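Local coordinates for (S)-ureidoglycine aminohydrolase cupin domain-containing protein (PDB 3MYX), which is of unknown function but carries cupin beta-domains and, by its family, is possibly related to (S)-ureidoglycine aminohydrolase, at residues R97-R102 against S125-L130. Numbering follows the deposited sequence. Where two conformers were deposited one is given.
Sequences RGTQVR and SGITAL. With EDO (1,2-ethanediol), chain D.
Arg-97 meets Ser-125 through its backbone: the carbonyl O lies 3.5 Å from Ser-125 CB. Its side chain, modelled in two conformers, starts away from 125-130, and in the conformer given NH2 is hydrogen-bonded to Thr-117 O. Gly-98 follows, its C atom 4.0 Å from Ser-125 CB; its positive phi of 90° would press a CB against the preceding carbonyl, which accounts for glycine here. Thr-99 carries the contact. Its OG1, anti to the carbonyl carbon (chi1 -51°), accepts a hydrogen bond from Gly-126 N at 2.8 Å, and the N-H...O angle of 171° makes this bond nearly straight. The same hydroxyl is hydrogen-bonded to the carbonyl of Gly-96, so two bonds grip one buried oxygen. The methyl CG2 packs against the Gly-126 backbone, 3.8 Å from its N. The Gln-100 side chain, extended beyond CG, ends away from 125-130, and its OE1 takes a 2.6 Å hydrogen bond from O1 of a 1,2-ethanediol, probably a crystallisation additive. Val-101 brings CG2 to 4.3 Å from Ile-127 CD1, a loose apolar touch, tentative because Ile-127 has a second conformer; Ile-127 also touches Leu-78. The contact thus sets the loop leading into strand 101-105 of one antiparallel sheet against the start of strand 127-130, which pairs with 92-95 in another. With Gly-96 accepting its proton and Gly-126 N donating to OG1, the Thr-99 hydroxyl is satisfied in both roles, a polar link between segments 97-102 and 125-130.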
ATOM      1  N   ARG A  97      -8.553  -0.310 -12.463  1.00  5.58           N
ATOM      2  CA  ARG A  97      -9.409  -1.407 -12.905  0.60  6.07           C
ATOM      3  C   ARG A  97      -9.708  -1.258 -14.413  1.00  6.59           C
ATOM      4  O   ARG A  97     -10.016  -0.167 -14.886  1.00  6.63           O
ATOM      5  CB  ARG A  97     -10.703  -1.426 -12.074  0.60  6.81           C
ATOM      6  CG  ARG A  97     -11.387  -2.774 -12.003  0.60  8.07           C
ATOM      7  CD  ARG A  97     -12.621  -2.719 -11.095  0.60  8.54           C
ATOM      8  NE  ARG A  97     -13.190  -4.047 -10.822  0.60  9.42           N
ATOM      9  CZ  ARG A  97     -12.966  -4.802  -9.731  0.60  7.69           C
ATOM     10  NH1 ARG A  97     -12.174  -4.384  -8.722  0.60  3.82           N
ATOM     11  NH2 ARG A  97     -13.551  -6.013  -9.644  0.60  6.55           N
ATOM     12  N   GLY A  98      -9.611  -2.367 -15.149  1.00  6.71           N
ATOM     13  CA  GLY A  98      -9.921  -2.410 -16.575  1.00  7.48           C
ATOM     14  C   GLY A  98      -8.759  -2.119 -17.492  1.00  8.13           C
ATOM     15  O   GLY A  98      -8.908  -2.199 -18.713  1.00 10.32           O
ATOM     16  N   THR A  99      -7.599  -1.782 -16.935  1.00  7.04           N
ATOM     17  CA  THR A  99      -6.441  -1.419 -17.746  1.00  6.57           C
ATOM     18  C   THR A  99      -5.931  -2.605 -18.568  1.00  6.43           C
ATOM     19  O   THR A  99      -5.748  -3.694 -18.042  1.00  6.73           O
ATOM     20  CB  THR A  99      -5.286  -0.905 -16.850  1.00  6.33           C
ATOM     21  OG1 THR A  99      -5.760   0.109 -15.964  1.00  7.19           O
ATOM     22  CG2 THR A  99      -4.173  -0.310 -17.678  1.00  7.44           C
ATOM     23  N   GLN A 100      -5.699  -2.372 -19.864  1.00  6.24           N
ATOM     24  CA  GLN A 100      -4.955  -3.330 -20.673  1.00  6.34           C
ATOM     25  C   GLN A 100      -3.488  -3.114 -20.345  1.00  6.57           C
ATOM     26  O   GLN A 100      -2.941  -2.036 -20.580  1.00  8.31           O
ATOM     27  CB  GLN A 100      -5.208  -3.120 -22.149  1.00  6.75           C
ATOM     28  CG  GLN A 100      -4.578  -4.181 -23.009  1.00  8.90           C
ATOM     29  CD  GLN A 100      -4.592  -3.804 -24.467  1.00 13.36           C
ATOM     30  OE1 GLN A 100      -3.867  -2.908 -24.886  1.00 14.88           O
ATOM     31  NE2 GLN A 100      -5.397  -4.503 -25.244  1.00 19.14           N
ATOM     32  N   VAL A 101      -2.850  -4.102 -19.730  1.00  6.32           N
ATOM     33  CA  VAL A 101      -1.525  -3.864 -19.162  1.00  7.00           C
ATOM     34  C   VAL A 101      -0.621  -5.073 -19.323  1.00  6.70           C
ATOM     35  O   VAL A 101      -1.048  -6.223 -19.138  1.00  8.59           O
ATOM     36  CB  VAL A 101      -1.622  -3.432 -17.668  1.00  7.03           C
ATOM     37  CG1 VAL A 101      -2.246  -4.530 -16.815  1.00  8.19           C
ATOM     38  CG2 VAL A 101      -0.256  -3.008 -17.124  1.00  7.95           C
ATOM     39  N   ARG A 102       0.631  -4.790 -19.646  1.00  6.23           N
ATOM     40  CA  ARG A 102       1.691  -5.784 -19.611  1.00  6.87           C
ATOM     41  C   ARG A 102       2.572  -5.453 -18.419  1.00  7.71           C
ATOM     42  O   ARG A 102       2.994  -4.298 -18.238  1.00  8.07           O
ATOM     43  CB  ARG A 102       2.493  -5.800 -20.915  1.00  8.88           C
ATOM     44  CG  ARG A 102       3.625  -6.815 -20.944  1.00  8.59           C
ATOM     45  CD  ARG A 102       4.170  -6.867 -22.351  1.00 12.54           C
ATOM     46  NE  ARG A 102       5.310  -7.756 -22.535  1.00 15.99           N
ATOM     47  CZ  ARG A 102       5.236  -9.072 -22.730  1.00 15.44           C
ATOM     48  NH1 ARG A 102       4.072  -9.716 -22.726  1.00 18.76           N
ATOM     49  NH2 ARG A 102       6.347  -9.758 -22.906  1.00 16.82           N
ATOM     50  N   SER A 125      -9.406   3.527 -15.761  1.00  6.24           N
ATOM     51  CA  SER A 125      -8.353   2.678 -16.284  1.00  6.63           C
ATOM     52  C   SER A 125      -7.122   3.498 -16.677  1.00  7.07           C
ATOM     53  O   SER A 125      -7.203   4.672 -17.034  1.00  9.19           O
ATOM     54  CB  SER A 125      -8.868   1.898 -17.484  1.00  6.90           C
ATOM     55  OG  SER A 125      -9.231   2.759 -18.543  1.00  8.84           O
ATOM     56  N   GLY A 126      -5.977   2.837 -16.626  1.00  6.52           N
ATOM     57  CA  GLY A 126      -4.700   3.434 -16.936  1.00  6.39           C
ATOM     58  C   GLY A 126      -3.702   3.190 -15.819  1.00  6.48           C
ATOM     59  O   GLY A 126      -4.049   2.763 -14.723  1.00  7.87           O
ATOM     60  N   ILE A 127      -2.447   3.493 -16.119  1.00  6.57           N
ATOM     61  CA  ILE A 127      -1.381   3.398 -15.128  0.50  7.00           C
ATOM     62  C   ILE A 127      -1.030   4.799 -14.620  1.00  8.08           C
ATOM     63  O   ILE A 127      -0.886   5.732 -15.401  1.00  9.07           O
ATOM     64  CB  ILE A 127      -0.089   2.758 -15.692  0.50  8.38           C
ATOM     65  CG1 ILE A 127      -0.350   1.440 -16.414  0.50  8.28           C
ATOM     66  CG2 ILE A 127       0.918   2.553 -14.572  0.50 10.04           C
ATOM     67  CD1 ILE A 127       0.741   1.143 -17.514  0.50  6.42           C
ATOM     68  N   THR A 128      -0.896   4.932 -13.299  1.00  8.99           N
ATOM     69  CA  THR A 128      -0.517   6.201 -12.667  1.00  8.90           C
ATOM     70  C   THR A 128       0.772   5.992 -11.866  1.00  9.20           C
ATOM     71  O   THR A 128       0.784   5.222 -10.919  1.00  9.69           O
ATOM     72  CB  THR A 128      -1.641   6.744 -11.733  1.00 10.25           C
ATOM     73  OG1 THR A 128      -2.856   6.899 -12.476  1.00 12.28           O
ATOM     74  CG2 THR A 128      -1.277   8.110 -11.145  1.00 11.20           C
ATOM     75  N   ALA A 129       1.848   6.667 -12.266  1.00  8.63           N
ATOM     76  CA  ALA A 129       3.098   6.678 -11.498  1.00  8.52           C
ATOM     77  C   ALA A 129       2.950   7.613 -10.302  1.00  8.71           C
ATOM     78  O   ALA A 129       2.219   8.609 -10.370  1.00 10.07           O
ATOM     79  CB  ALA A 129       4.248   7.143 -12.380  1.00  9.68           C
ATOM     80  N   LEU A 130       3.639   7.302  -9.209  1.00  8.02           N
ATOM     81  CA  LEU A 130       3.517   8.055  -7.946  1.00  7.37           C
ATOM     82  C   LEU A 130       4.888   8.570  -7.521  1.00  8.19           C
ATOM     83  O   LEU A 130       5.702   7.797  -7.023  1.00  8.19           O
ATOM     84  CB  LEU A 130       2.924   7.174  -6.834  1.00  8.29           C
ATOM     85  CG  LEU A 130       1.605   6.461  -7.139  1.00  9.25           C
ATOM     86  CD1 LEU A 130       1.307   5.425  -6.042  1.00 11.84           C
ATOM     87  CD2 LEU A 130       0.436   7.422  -7.307  1.00  9.73           C
TER
HETATM   88  C1  EDO D 239      -0.189  -3.052 -23.825  1.00 24.19           C
HETATM   89  O1  EDO D 239      -1.393  -2.407 -24.230  1.00 18.25           O
HETATM   90  C2  EDO D 239      -0.524  -4.350 -23.121  1.00 24.68           C
HETATM   91  O2  EDO D 239      -1.204  -5.251 -24.025  1.00 24.44           O